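Side-chain contacts in Ulp1-like SUMO protease (Chaetomium thermophilum, PDB 6DG4), which probably removes SUMO from modified proteins, the chain here being the C-terminal catalytic domain of a larger Ulp1-family (peptidase C48) cysteine protease: residues A[34-37]-A[43-46]; A[20-25]-A[238-243]; A[38-43]-A[64-69]; A[50-55]-A[59-64]; A[70-75]-A[209-214]. All coordinates share one frame; numbering follows the deposited sequence. Where two conformers were deposited one is given.

Contact 1: A[34-37]-A[43-46]; sequences ELAK and PLVR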
# COMPACT_ATOMS: atom_id res chain seq x y z
N GLU A 34 0.12 -1.37 -24.29
CA GLU A 34 -0.45 -1.29 -22.95
C GLU A 34 -0.20 -2.63 -22.28
O GLU A 34 -0.94 -3.60 -22.50
CB GLU A 34 -1.94 -0.98 -23.01
CG GLU A 34 -2.53 -0.83 -21.63
CD GLU A 34 -4.02 -0.64 -21.64
OE1 GLU A 34 -4.47 0.44 -22.08
OE2 GLU A 34 -4.74 -1.57 -21.21
N LEU A 35 0.84 -2.69 -21.44
CA LEU A 35 1.27 -3.94 -20.84
C LEU A 35 0.35 -4.39 -19.72
O LEU A 35 0.30 -5.59 -19.40
CB LEU A 35 2.68 -3.77 -20.27
CG LEU A 35 3.75 -3.40 -21.29
CD1 LEU A 35 5.01 -2.97 -20.57
CD2 LEU A 35 4.05 -4.57 -22.21
N ALA A 36 -0.35 -3.46 -19.09
CA ALA A 36 -1.19 -3.74 -17.94
C ALA A 36 -2.10 -2.55 -17.74
O ALA A 36 -1.87 -1.47 -18.29
CB ALA A 36 -0.36 -4.01 -16.67
N LYS A 37 -3.14 -2.75 -16.95
CA LYS A 37 -4.05 -1.67 -16.58
C LYS A 37 -4.47 -1.92 -15.15
O LYS A 37 -5.01 -2.99 -14.85
CB LYS A 37 -5.26 -1.60 -17.51
CG LYS A 37 -6.11 -0.35 -17.31
CD LYS A 37 -7.17 -0.22 -18.40
CE LYS A 37 -8.14 0.91 -18.13
NZ LYS A 37 -9.33 0.85 -19.04
N PRO A 43 -3.40 2.78 -17.46
CA PRO A 43 -2.55 1.92 -18.28
C PRO A 43 -1.09 2.02 -17.84
O PRO A 43 -0.62 3.08 -17.44
CB PRO A 43 -2.72 2.48 -19.70
CG PRO A 43 -3.92 3.31 -19.66
CD PRO A 43 -4.06 3.82 -18.26
N LEU A 44 -0.39 0.89 -17.93
CA LEU A 44 1.05 0.84 -17.71
C LEU A 44 1.74 0.44 -19.00
O LEU A 44 1.28 -0.45 -19.72
CB LEU A 44 1.41 -0.17 -16.62
CG LEU A 44 0.74 0.02 -15.26
CD1 LEU A 44 1.19 -1.08 -14.31
CD2 LEU A 44 1.04 1.39 -14.68
N VAL A 45 2.85 1.11 -19.29
CA VAL A 45 3.60 0.91 -20.51
C VAL A 45 5.06 0.68 -20.14
O VAL A 45 5.44 0.71 -18.97
CB VAL A 45 3.46 2.09 -21.50
CG1 VAL A 45 2.03 2.21 -21.97
CG2 VAL A 45 3.92 3.39 -20.85
N ARG A 46 5.88 0.44 -21.17
CA ARG A 46 7.29 0.15 -20.95
C ARG A 46 7.93 1.12 -19.96
O ARG A 46 8.66 0.70 -19.06
CB ARG A 46 8.03 0.19 -22.29
CG ARG A 46 9.54 0.11 -22.18
CD ARG A 46 10.19 0.12 -23.54
NE ARG A 46 11.64 0.13 -23.44
CZ ARG A 46 12.46 -0.45 -24.31
NH1 ARG A 46 11.98 -1.10 -25.37
NH2 ARG A 46 13.77 -0.38 -24.11
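A classic beta bulge sits at the open end of the antiparallel hairpin of strands 36-37 and 43-44, where L35 and A36 both face L44. The carbonyl of L44 serves the two amides together. L35 N lies 2.9 Å from L44 O, nearly in line with the C=O bond, whereas the bond from A36 N to L44 O is weak at 3.5 Å. In the other direction L44 N donates to A36 O over 2.8 Å, almost straight at the hydrogen (171°) but from above the carbonyl plane. A36 and L44 thus form a hydrogen-bonded pair. K37 and P43 make the following non-hydrogen-bonded pair, and the CA-H of P43 turns to A36 O at 3.5 Å.

The two faces of the hairpin differ. A36 CB and L44 CD1, 4.1 Å apart, share the face on which L44 also meets L239 of helix 228-241. K37 and P43 occupy the more exposed face. There E34, with CG anti to the backbone N (chi1 -177°) and its chain extended, slants across the proline ring until its carboxylate oxygen OE1 is 3.6 Å from P43 CB, a van der Waals contact.

Beyond the bulge the chain turns into helix 46-50, with V45 at the N-cap position and its amide bonded to D48. R46 carries its guanidinium away from the hairpin to a salt bridge with E50. Its backbone stays close: L35 passes its CB beside L44 O and brings methyl CD1 to 3.6 Å from R46 N.

Contact 2: A[20-25]-A[238-243]; sequences RSRVEA and VLLNGG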
# COMPACT_ATOMS: atom_id res chain seq x y z
N ARG A 20 10.60 -14.14 -14.68
CA ARG A 20 11.76 -13.29 -14.93
C ARG A 20 11.81 -12.86 -16.38
O ARG A 20 12.02 -11.68 -16.69
CB ARG A 20 13.05 -14.03 -14.56
CG ARG A 20 13.21 -14.29 -13.09
CD ARG A 20 14.30 -15.32 -12.85
NE ARG A 20 15.55 -14.98 -13.51
CZ ARG A 20 16.52 -15.85 -13.77
NH1 ARG A 20 16.38 -17.13 -13.43
NH2 ARG A 20 17.63 -15.45 -14.37
N SER A 21 11.60 -13.80 -17.30
CA SER A 21 11.63 -13.48 -18.72
C SER A 21 10.52 -12.51 -19.09
O SER A 21 10.72 -11.62 -19.92
CB SER A 21 11.52 -14.76 -19.53
OG SER A 21 12.69 -15.54 -19.41
N ARG A 22 9.33 -12.69 -18.50
CA ARG A 22 8.21 -11.81 -18.82
C ARG A 22 8.47 -10.40 -18.33
O ARG A 22 8.18 -9.42 -19.04
CB ARG A 22 6.95 -12.40 -18.18
CG ARG A 22 5.66 -11.80 -18.64
CD ARG A 22 4.58 -12.86 -18.52
NE ARG A 22 3.26 -12.27 -18.35
CZ ARG A 22 2.18 -12.97 -18.02
NH1 ARG A 22 2.27 -14.28 -17.81
NH2 ARG A 22 1.02 -12.33 -17.89
N VAL A 23 9.06 -10.26 -17.14
CA VAL A 23 9.40 -8.95 -16.61
C VAL A 23 10.47 -8.29 -17.47
O VAL A 23 10.38 -7.10 -17.78
CB VAL A 23 9.81 -9.08 -15.13
CG1 VAL A 23 10.44 -7.82 -14.64
CG2 VAL A 23 8.59 -9.43 -14.29
N GLU A 24 11.51 -9.05 -17.84
CA GLU A 24 12.54 -8.50 -18.71
C GLU A 24 11.95 -8.06 -20.04
O GLU A 24 12.31 -7.01 -20.58
CB GLU A 24 13.64 -9.55 -18.94
CG GLU A 24 14.80 -9.05 -19.80
CD GLU A 24 15.85 -10.13 -20.05
OE1 GLU A 24 15.72 -11.23 -19.49
OE2 GLU A 24 16.80 -9.86 -20.82
N ALA A 25 11.02 -8.85 -20.59
CA ALA A 25 10.40 -8.49 -21.86
C ALA A 25 9.57 -7.23 -21.74
O ALA A 25 9.49 -6.44 -22.69
CB ALA A 25 9.56 -9.66 -22.38
N VAL A 238 3.51 -8.97 -10.54
CA VAL A 238 2.14 -8.85 -10.04
C VAL A 238 1.33 -7.91 -10.93
O VAL A 238 0.18 -8.20 -11.28
CB VAL A 238 2.13 -8.41 -8.57
CG1 VAL A 238 0.72 -8.02 -8.13
CG2 VAL A 238 2.68 -9.51 -7.67
N LEU A 239 1.91 -6.77 -11.29
CA LEU A 239 1.20 -5.83 -12.15
C LEU A 239 0.89 -6.45 -13.51
O LEU A 239 -0.23 -6.33 -14.02
CB LEU A 239 1.99 -4.53 -12.30
CG LEU A 239 2.17 -3.72 -11.02
CD1 LEU A 239 3.16 -2.59 -11.22
CD2 LEU A 239 0.84 -3.16 -10.50
N LEU A 240 1.87 -7.15 -14.11
CA LEU A 240 1.64 -7.79 -15.40
C LEU A 240 0.60 -8.90 -15.29
O LEU A 240 -0.15 -9.15 -16.24
CB LEU A 240 2.95 -8.36 -15.94
CG LEU A 240 4.02 -7.33 -16.29
CD1 LEU A 240 5.33 -8.01 -16.62
CD2 LEU A 240 3.56 -6.46 -17.44
N ASN A 241 0.56 -9.58 -14.13
CA ASN A 241 -0.37 -10.67 -13.88
C ASN A 241 -1.79 -10.18 -13.65
O ASN A 241 -2.73 -10.99 -13.71
CB ASN A 241 0.11 -11.41 -12.62
CG ASN A 241 -0.67 -12.67 -12.34
OD1 ASN A 241 -0.66 -13.62 -13.13
ND2 ASN A 241 -1.30 -12.72 -11.18
N GLY A 242 -1.97 -8.90 -13.38
CA GLY A 242 -3.28 -8.40 -13.01
C GLY A 242 -3.64 -8.57 -11.55
O GLY A 242 -4.83 -8.62 -11.23
N GLY A 243 -2.65 -8.70 -10.66
CA GLY A 243 -2.91 -8.65 -9.24
C GLY A 243 -2.36 -9.84 -8.48
O GLY A 243 -1.66 -10.70 -9.03
O HOH W 1 -1.20 -13.58 -15.90
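L240 and R22 each point toward the opposing helix, from helices 228-241 and 17-27, but their side chains pass at different levels. L240 rests its methyl CD1 against the backbone of the partner helix, 4.0 Å from R22 O. Two side chains flank that methyl: V23 CG2 lies 4.3 Å from L240 CD1, and the aliphatic part of R22 comes equally near, with its CG 4.3 Å from L240 CD1. V23 is directed along the side of the interface and brings one methyl, CG2, to the leucine, so the leucine supplies most of the apolar contact.

R22 reaches over the leucine. Its CG stands opposite the backbone N (chi1 -167°), and the extended run from CG to NE carries the guanidinium toward the end of helix 228-241. NH2 approaches L240 O obliquely without bonding to it. A water completes the link instead, accepting from R22 NH2 at 3.2 Å and donating to N241 OD1 at 2.8 Å. The other end of that amide is also held: N241 ND2 gives a hydrogen bond to G243 O (3.0 Å), which lies practically in the amide plane, and it bonds K245 O as well.

A Schellman motif closes the helix here. G242 has positive phi, while G243 N returns to V238 O (2.9 Å) and G242 N to L239 O (3.2 Å).

Around the contact, V23 also packs on A236 and A237 and touches L54, L240 meets A26, and L239 turns to V64 and Y71 of helix 62-80. Helix 228-241 therefore lies between helices 17-27 and 62-80.

Contact 3: A[38-43]-A[64-69]; sequences TLEGQP and VIIGAI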
# COMPACT_ATOMS: atom_id res chain seq x y z
N THR A 38 -4.21 -0.96 -14.27
CA THR A 38 -4.43 -1.17 -12.85
C THR A 38 -5.90 -0.97 -12.50
O THR A 38 -6.73 -0.57 -13.33
CB THR A 38 -3.57 -0.22 -12.03
OG1 THR A 38 -4.11 1.11 -12.10
CG2 THR A 38 -2.13 -0.21 -12.53
N LEU A 39 -6.23 -1.26 -11.24
CA LEU A 39 -7.58 -1.03 -10.75
C LEU A 39 -7.91 0.45 -10.60
O LEU A 39 -9.07 0.79 -10.37
CB LEU A 39 -7.78 -1.75 -9.42
CG LEU A 39 -7.75 -3.28 -9.46
CD1 LEU A 39 -7.75 -3.82 -8.03
CD2 LEU A 39 -8.92 -3.83 -10.24
N GLU A 40 -6.91 1.33 -10.69
CA GLU A 40 -7.16 2.77 -10.79
C GLU A 40 -7.63 3.16 -12.19
O GLU A 40 -8.03 4.31 -12.39
CB GLU A 40 -5.86 3.51 -10.45
CG GLU A 40 -6.01 4.97 -10.03
CD GLU A 40 -4.66 5.63 -9.71
OE1 GLU A 40 -3.60 5.00 -9.94
OE2 GLU A 40 -4.68 6.78 -9.24
N GLY A 41 -7.62 2.23 -13.14
CA GLY A 41 -7.90 2.54 -14.53
C GLY A 41 -6.70 3.02 -15.31
O GLY A 41 -6.85 3.51 -16.43
N GLN A 42 -5.51 2.88 -14.74
CA GLN A 42 -4.31 3.49 -15.29
C GLN A 42 -3.59 2.50 -16.17
O GLN A 42 -3.16 1.44 -15.67
CB GLN A 42 -3.41 3.89 -14.13
CG GLN A 42 -2.12 4.50 -14.56
CD GLN A 42 -2.32 5.72 -15.42
OE1 GLN A 42 -2.98 6.69 -15.01
NE2 GLN A 42 -1.78 5.68 -16.64
N PRO A 43 -3.40 2.78 -17.46
CA PRO A 43 -2.55 1.92 -18.28
C PRO A 43 -1.09 2.02 -17.84
O PRO A 43 -0.62 3.08 -17.44
CB PRO A 43 -2.72 2.48 -19.70
CG PRO A 43 -3.92 3.31 -19.66
CD PRO A 43 -4.06 3.82 -18.26
N VAL A 64 2.67 2.94 -10.45
CA VAL A 64 3.08 1.66 -9.90
C VAL A 64 2.65 1.53 -8.45
O VAL A 64 2.06 0.53 -8.04
CB VAL A 64 4.61 1.50 -10.07
CG1 VAL A 64 5.14 0.39 -9.19
CG2 VAL A 64 4.95 1.24 -11.53
N ILE A 65 2.94 2.56 -7.64
CA ILE A 65 2.68 2.49 -6.20
C ILE A 65 1.19 2.32 -5.93
O ILE A 65 0.77 1.43 -5.18
CB ILE A 65 3.26 3.72 -5.48
CG1 ILE A 65 4.79 3.67 -5.53
CG2 ILE A 65 2.78 3.76 -4.04
CD1 ILE A 65 5.47 4.97 -5.19
N ILE A 66 0.37 3.18 -6.53
CA ILE A 66 -1.07 3.10 -6.31
C ILE A 66 -1.62 1.81 -6.92
O ILE A 66 -2.49 1.15 -6.33
CB ILE A 66 -1.77 4.35 -6.86
CG1 ILE A 66 -1.18 5.62 -6.22
CG2 ILE A 66 -3.28 4.25 -6.67
CD1 ILE A 66 -1.19 5.65 -4.71
N GLY A 67 -1.13 1.43 -8.09
CA GLY A 67 -1.57 0.19 -8.70
C GLY A 67 -1.33 -1.00 -7.79
O GLY A 67 -2.22 -1.83 -7.57
N ALA A 68 -0.12 -1.09 -7.23
CA ALA A 68 0.21 -2.22 -6.37
C ALA A 68 -0.65 -2.23 -5.12
O ALA A 68 -1.15 -3.28 -4.71
CB ALA A 68 1.68 -2.16 -6.00
N ILE A 69 -0.83 -1.07 -4.49
CA ILE A 69 -1.56 -1.02 -3.23
C ILE A 69 -3.04 -1.32 -3.45
O ILE A 69 -3.67 -1.99 -2.63
CB ILE A 69 -1.30 0.32 -2.51
CG1 ILE A 69 0.18 0.35 -2.08
CG2 ILE A 69 -2.19 0.46 -1.32
CD1 ILE A 69 0.66 1.69 -1.56
O HOH W 2 -4.44 -2.20 -9.16
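G67, E40 and I66 give up the most surface where the hairpin loop 38-43 lies on helix 62-80. T38 meets G67 over bare backbone, its methyl CG2 3.9 Å from G67 CA. A CB on G67 would fall 2.8 Å from that methyl, a clash, so the close approach depends on the glycine. E40 extends from the loop and slants over I66, setting its carboxylate OE1 3.4 Å from I66 CG2, a polar group against an apolar branch.

The loop contains a type I beta turn from T38 to G41. T38 places OG1 between its backbone N and carbonyl carbon (chi1 74°), where it accepts from E40 N at 3.1 Å in an ST turn and more weakly from Q42 N. A glycine here would probably open a gap over G67 and leave the E40 amide without its acceptor. A water adds a polar link, accepting from L39 N at 2.9 Å and donating to G67 O at 2.8 Å.

I66 continues inward to P131 of strand 127-134, and L39 packs on F70, Y71 and D74 in the next two turns of the helix. Helix 62-80 thus lies between this loop and the central sheet.

Contact 4: A[50-55]-A[59-64]; sequences EEKLLP and WLNDNV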
# COMPACT_ATOMS: atom_id res chain seq x y z
N GLU A 50 10.48 0.06 -17.09
CA GLU A 50 11.90 0.22 -17.39
C GLU A 50 12.52 1.36 -16.59
O GLU A 50 13.68 1.26 -16.17
CB GLU A 50 12.08 0.48 -18.88
CG GLU A 50 13.52 0.64 -19.31
CD GLU A 50 13.65 0.82 -20.79
OE1 GLU A 50 12.82 1.55 -21.38
OE2 GLU A 50 14.59 0.22 -21.36
N GLU A 51 11.78 2.45 -16.38
CA GLU A 51 12.35 3.62 -15.75
C GLU A 51 11.82 3.89 -14.35
O GLU A 51 12.53 4.52 -13.56
CB GLU A 51 12.09 4.87 -16.61
CG GLU A 51 12.74 4.79 -17.99
CD GLU A 51 12.50 6.02 -18.83
OE1 GLU A 51 12.79 7.13 -18.35
OE2 GLU A 51 12.00 5.88 -19.96
N LYS A 52 10.63 3.40 -14.01
CA LYS A 52 9.95 3.79 -12.78
C LYS A 52 9.66 2.61 -11.85
O LYS A 52 8.87 2.75 -10.92
CB LYS A 52 8.66 4.55 -13.11
CG LYS A 52 8.86 5.74 -14.05
CD LYS A 52 9.77 6.80 -13.44
CE LYS A 52 9.97 7.98 -14.38
NZ LYS A 52 10.78 9.06 -13.76
N LEU A 53 10.32 1.47 -12.05
CA LEU A 53 10.13 0.33 -11.17
C LEU A 53 11.34 -0.60 -11.13
O LEU A 53 11.89 -0.85 -10.06
CB LEU A 53 8.87 -0.46 -11.57
CG LEU A 53 8.59 -1.74 -10.78
CD1 LEU A 53 8.58 -1.53 -9.27
CD2 LEU A 53 7.27 -2.33 -11.23
N LEU A 54 11.75 -1.12 -12.27
CA LEU A 54 12.68 -2.24 -12.27
C LEU A 54 14.12 -1.92 -11.89
O LEU A 54 14.75 -2.73 -11.20
CB LEU A 54 12.64 -2.97 -13.62
CG LEU A 54 11.37 -3.78 -13.84
CD1 LEU A 54 11.30 -4.25 -15.28
CD2 LEU A 54 11.29 -4.95 -12.86
N PRO A 55 14.71 -0.81 -12.32
CA PRO A 55 16.09 -0.53 -11.89
C PRO A 55 16.17 -0.46 -10.38
O PRO A 55 15.30 0.12 -9.72
CB PRO A 55 16.41 0.82 -12.54
CG PRO A 55 15.46 0.92 -13.69
CD PRO A 55 14.20 0.24 -13.22
N TRP A 59 13.36 5.58 -8.63
CA TRP A 59 12.26 6.03 -7.79
C TRP A 59 10.94 5.64 -8.46
O TRP A 59 10.72 5.94 -9.64
CB TRP A 59 12.36 7.54 -7.58
CG TRP A 59 13.54 7.97 -6.76
CD1 TRP A 59 14.86 7.90 -7.12
CD2 TRP A 59 13.52 8.56 -5.45
NE1 TRP A 59 15.66 8.40 -6.12
CE2 TRP A 59 14.86 8.82 -5.09
CE3 TRP A 59 12.50 8.90 -4.56
CZ2 TRP A 59 15.21 9.40 -3.87
CZ3 TRP A 59 12.85 9.48 -3.34
CH2 TRP A 59 14.19 9.72 -3.01
N LEU A 60 10.08 4.95 -7.72
CA LEU A 60 8.81 4.50 -8.27
C LEU A 60 7.88 5.69 -8.51
O LEU A 60 7.94 6.71 -7.83
CB LEU A 60 8.15 3.50 -7.33
CG LEU A 60 8.54 2.02 -7.49
CD1 LEU A 60 10.04 1.82 -7.41
CD2 LEU A 60 7.83 1.15 -6.45
N ASN A 61 6.98 5.53 -9.49
CA ASN A 61 5.99 6.54 -9.78
C ASN A 61 4.64 6.20 -9.15
O ASN A 61 4.44 5.12 -8.59
CB ASN A 61 5.85 6.80 -11.29
CG ASN A 61 5.31 5.60 -12.08
OD1 ASN A 61 4.95 4.57 -11.53
ND2 ASN A 61 5.25 5.76 -13.40
N ASP A 62 3.72 7.17 -9.22
CA ASP A 62 2.39 6.99 -8.67
C ASP A 62 1.69 5.79 -9.30
O ASP A 62 1.02 5.02 -8.61
CB ASP A 62 1.53 8.24 -8.90
CG ASP A 62 2.10 9.50 -8.26
OD1 ASP A 62 3.11 9.43 -7.54
OD2 ASP A 62 1.52 10.58 -8.50
N ASN A 63 1.82 5.64 -10.62
CA ASN A 63 1.11 4.58 -11.32
C ASN A 63 1.39 3.22 -10.69
O ASN A 63 0.47 2.42 -10.45
CB ASN A 63 1.55 4.51 -12.79
CG ASN A 63 1.03 5.66 -13.62
OD1 ASN A 63 0.12 6.38 -13.23
ND2 ASN A 63 1.61 5.81 -14.82
N VAL A 64 2.67 2.94 -10.45
CA VAL A 64 3.08 1.66 -9.90
C VAL A 64 2.65 1.53 -8.45
O VAL A 64 2.06 0.53 -8.04
CB VAL A 64 4.61 1.50 -10.07
CG1 VAL A 64 5.14 0.39 -9.19
CG2 VAL A 64 4.95 1.24 -11.53
O HOH W 3 13.03 6.69 -11.48
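The carboxamide of N61 carries the start of the K52 side chain over one face: K52 CB stands 3.6 Å from N61 ND2, and the two side chains cross at about a right angle. The amide is fixed by its polar ends. OD1 accepts from V64 N at 3.0 Å, with the donor tilted 32° from the carbonyl plane, and ND2 donates to D48. N61 takes the rotamer with CG between backbone N and carbonyl carbon (chi1 65°), which folds OD1 back toward the first helical turn. A leucine in its place would probably leave V64 N without its cap and D48 without one of its donors. The CB of W59, in contrast, is directed away from 50-55, and its side chain touches W200 and C202.

In one of its two modelled conformers the lysine bends at chi2 and its NZ hydrogen-bonds a glycerol, probably from the crystallisation liquor. Its carbonyl goes the other way: K52 O is buried without a conventional donor and meets L60 CA at 3.2 Å in a CA-H...O contact, close to straight at the hydrogen (162°). A water spans the backbones, donating to E51 O and W59 O, each at 3.0 Å.

Beneath this polar layer L53 is the apolar hub. Its CD1 is 4.0 Å from L60 CD2 and, in one of the two conformers modelled for V64, 3.9 Å from V64 CG1. L53 and L60 both reach on to helix 228-241.

N61 is the N-cap residue of helix 62-80, and its OD1 makes the capping bond to an amide of the first turn, with segment 50-55 packed against it.

Contact 5: A[70-75]-A[209-214]; sequences FYIADY and NAICLA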
# COMPACT_ATOMS: atom_id res chain seq x y z
N PHE A 70 -3.62 -0.87 -4.57
CA PHE A 70 -5.00 -1.24 -4.88
C PHE A 70 -5.14 -2.75 -5.03
O PHE A 70 -6.15 -3.33 -4.61
CB PHE A 70 -5.47 -0.52 -6.15
CG PHE A 70 -6.13 0.81 -5.89
CD1 PHE A 70 -5.55 1.75 -5.04
CD2 PHE A 70 -7.31 1.14 -6.51
CE1 PHE A 70 -6.16 2.97 -4.80
CE2 PHE A 70 -7.93 2.35 -6.28
CZ PHE A 70 -7.34 3.28 -5.43
N TYR A 71 -4.13 -3.42 -5.59
CA TYR A 71 -4.18 -4.88 -5.71
C TYR A 71 -4.11 -5.56 -4.35
O TYR A 71 -4.71 -6.63 -4.18
CB TYR A 71 -3.08 -5.40 -6.64
CG TYR A 71 -3.39 -5.29 -8.12
CD1 TYR A 71 -4.62 -5.66 -8.63
CD2 TYR A 71 -2.43 -4.84 -9.02
CE1 TYR A 71 -4.90 -5.58 -9.98
CE2 TYR A 71 -2.70 -4.75 -10.38
CZ TYR A 71 -3.94 -5.13 -10.85
OH TYR A 71 -4.23 -5.04 -12.20
N ILE A 72 -3.37 -4.99 -3.39
CA ILE A 72 -3.36 -5.54 -2.03
C ILE A 72 -4.77 -5.53 -1.46
O ILE A 72 -5.27 -6.54 -0.95
CB ILE A 72 -2.41 -4.73 -1.12
CG1 ILE A 72 -0.98 -4.74 -1.66
CG2 ILE A 72 -2.44 -5.28 0.30
CD1 ILE A 72 -0.06 -3.78 -0.93
N ALA A 73 -5.41 -4.37 -1.52
CA ALA A 73 -6.75 -4.24 -0.97
C ALA A 73 -7.71 -5.20 -1.66
O ALA A 73 -8.53 -5.84 -1.00
CB ALA A 73 -7.24 -2.80 -1.12
N ASP A 74 -7.61 -5.33 -2.98
CA ASP A 74 -8.52 -6.20 -3.69
C ASP A 74 -8.30 -7.67 -3.33
O ASP A 74 -9.26 -8.45 -3.26
CB ASP A 74 -8.40 -5.99 -5.19
CG ASP A 74 -9.60 -6.51 -5.93
OD1 ASP A 74 -10.72 -6.04 -5.65
OD2 ASP A 74 -9.42 -7.40 -6.78
N TYR A 75 -7.04 -8.07 -3.09
CA TYR A 75 -6.79 -9.42 -2.61
C TYR A 75 -7.58 -9.68 -1.32
O TYR A 75 -8.26 -10.70 -1.19
CB TYR A 75 -5.29 -9.69 -2.39
CG TYR A 75 -5.13 -10.97 -1.61
CD1 TYR A 75 -5.16 -12.20 -2.24
CD2 TYR A 75 -5.07 -10.94 -0.22
CE1 TYR A 75 -5.09 -13.37 -1.50
CE2 TYR A 75 -4.99 -12.10 0.51
CZ TYR A 75 -5.02 -13.30 -0.12
OH TYR A 75 -4.97 -14.44 0.64
N ASN A 209 5.44 -2.70 3.07
CA ASN A 209 4.79 -2.51 4.36
C ASN A 209 3.28 -2.60 4.23
O ASN A 209 2.60 -3.09 5.15
CB ASN A 209 5.21 -1.17 4.97
CG ASN A 209 6.62 -1.21 5.50
OD1 ASN A 209 7.15 -2.27 5.82
ND2 ASN A 209 7.25 -0.05 5.59
N ALA A 210 2.72 -2.13 3.12
CA ALA A 210 1.29 -2.25 2.89
C ALA A 210 0.87 -3.70 2.74
O ALA A 210 -0.17 -4.11 3.27
CB ALA A 210 0.87 -1.42 1.67
N ILE A 211 1.66 -4.51 2.03
CA ILE A 211 1.37 -5.94 1.94
C ILE A 211 1.33 -6.54 3.34
O ILE A 211 0.39 -7.25 3.71
CB ILE A 211 2.40 -6.67 1.07
CG1 ILE A 211 2.35 -6.22 -0.39
CG2 ILE A 211 2.18 -8.19 1.16
CD1 ILE A 211 3.49 -6.79 -1.24
N CYS A 212 2.36 -6.26 4.14
CA CYS A 212 2.45 -6.84 5.47
C CYS A 212 1.27 -6.41 6.34
O CYS A 212 0.59 -7.25 6.94
CB CYS A 212 3.78 -6.46 6.11
SG CYS A 212 5.21 -7.29 5.35
N LEU A 213 1.02 -5.10 6.45
CA LEU A 213 -0.05 -4.66 7.34
C LEU A 213 -1.41 -5.18 6.89
O LEU A 213 -2.22 -5.60 7.73
CB LEU A 213 -0.04 -3.14 7.47
CG LEU A 213 0.76 -2.60 8.67
CD1 LEU A 213 -0.01 -2.83 9.97
CD2 LEU A 213 2.15 -3.24 8.74
N ALA A 214 -1.67 -5.20 5.58
CA ALA A 214 -2.95 -5.69 5.09
C ALA A 214 -3.16 -7.16 5.43
O ALA A 214 -4.30 -7.58 5.65
CB ALA A 214 -3.07 -5.49 3.58
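I72 of helix 62-80 inserts between A210, I211 and A214 of helix 202-215, joining two nearly parallel helices in the core of the Ulp1-family (peptidase C48) cysteine protease domain. The short axes cross at -16° and approach to 9.8 Å, a spacing consistent with the small alanines facing I72.

The packed part is essentially one side chain. I72 points at the partner helix with CG1 opposite its own carbonyl carbon (chi1 -59°), and the chain then runs out straight, so that its two branches reach successive turns. CD1 takes the more N-terminal turn of the partner helix, 3.6 Å from A210 CB and 3.5 Å from I211 CG1, the latter tighter than usual for carbons. I211 crosses I72 at about a right angle, its CG1 meeting the CD1 end of I72.

Away from this wedge the two helices turn to other partners. Y75 sends its OH to D251. On the far side of the other helix N209 bonds Y223. F70 and D74 lie away from this interface and are partly open to solvent, where they meet loop residues T93 and L39.

A214 is also partly exposed and touches C89 at strand 89-91, yet the closest packing is on its methyl: I72 CG2 lies 3.3 Å from A214 CB.

Overall arrangement
Helix 62-80 is the common axis: contacts 3, 4 and 5 use it in turn, with contacts 4 and 5 centred about 18 Å apart and not touching. Contact 1 continues into contact 3 through P43 and the hairpin loop, their centres about 10 Å apart. L239 ties contact 2 to the rest, its CD1 4.0 Å from L44 CD1 in contact 1 and 4.1 Å from L53 CD2 in contact 4. Y71 CE1 lies 3.3 Å from G242 O, linking contacts 5 and 2. Contact 5 is the most central, about 5 Å from the chain's centre, against about 19 Å for contacts 1 and 2. A glycerol, probably from the crystallisation liquor, lies near K52 in contact 4.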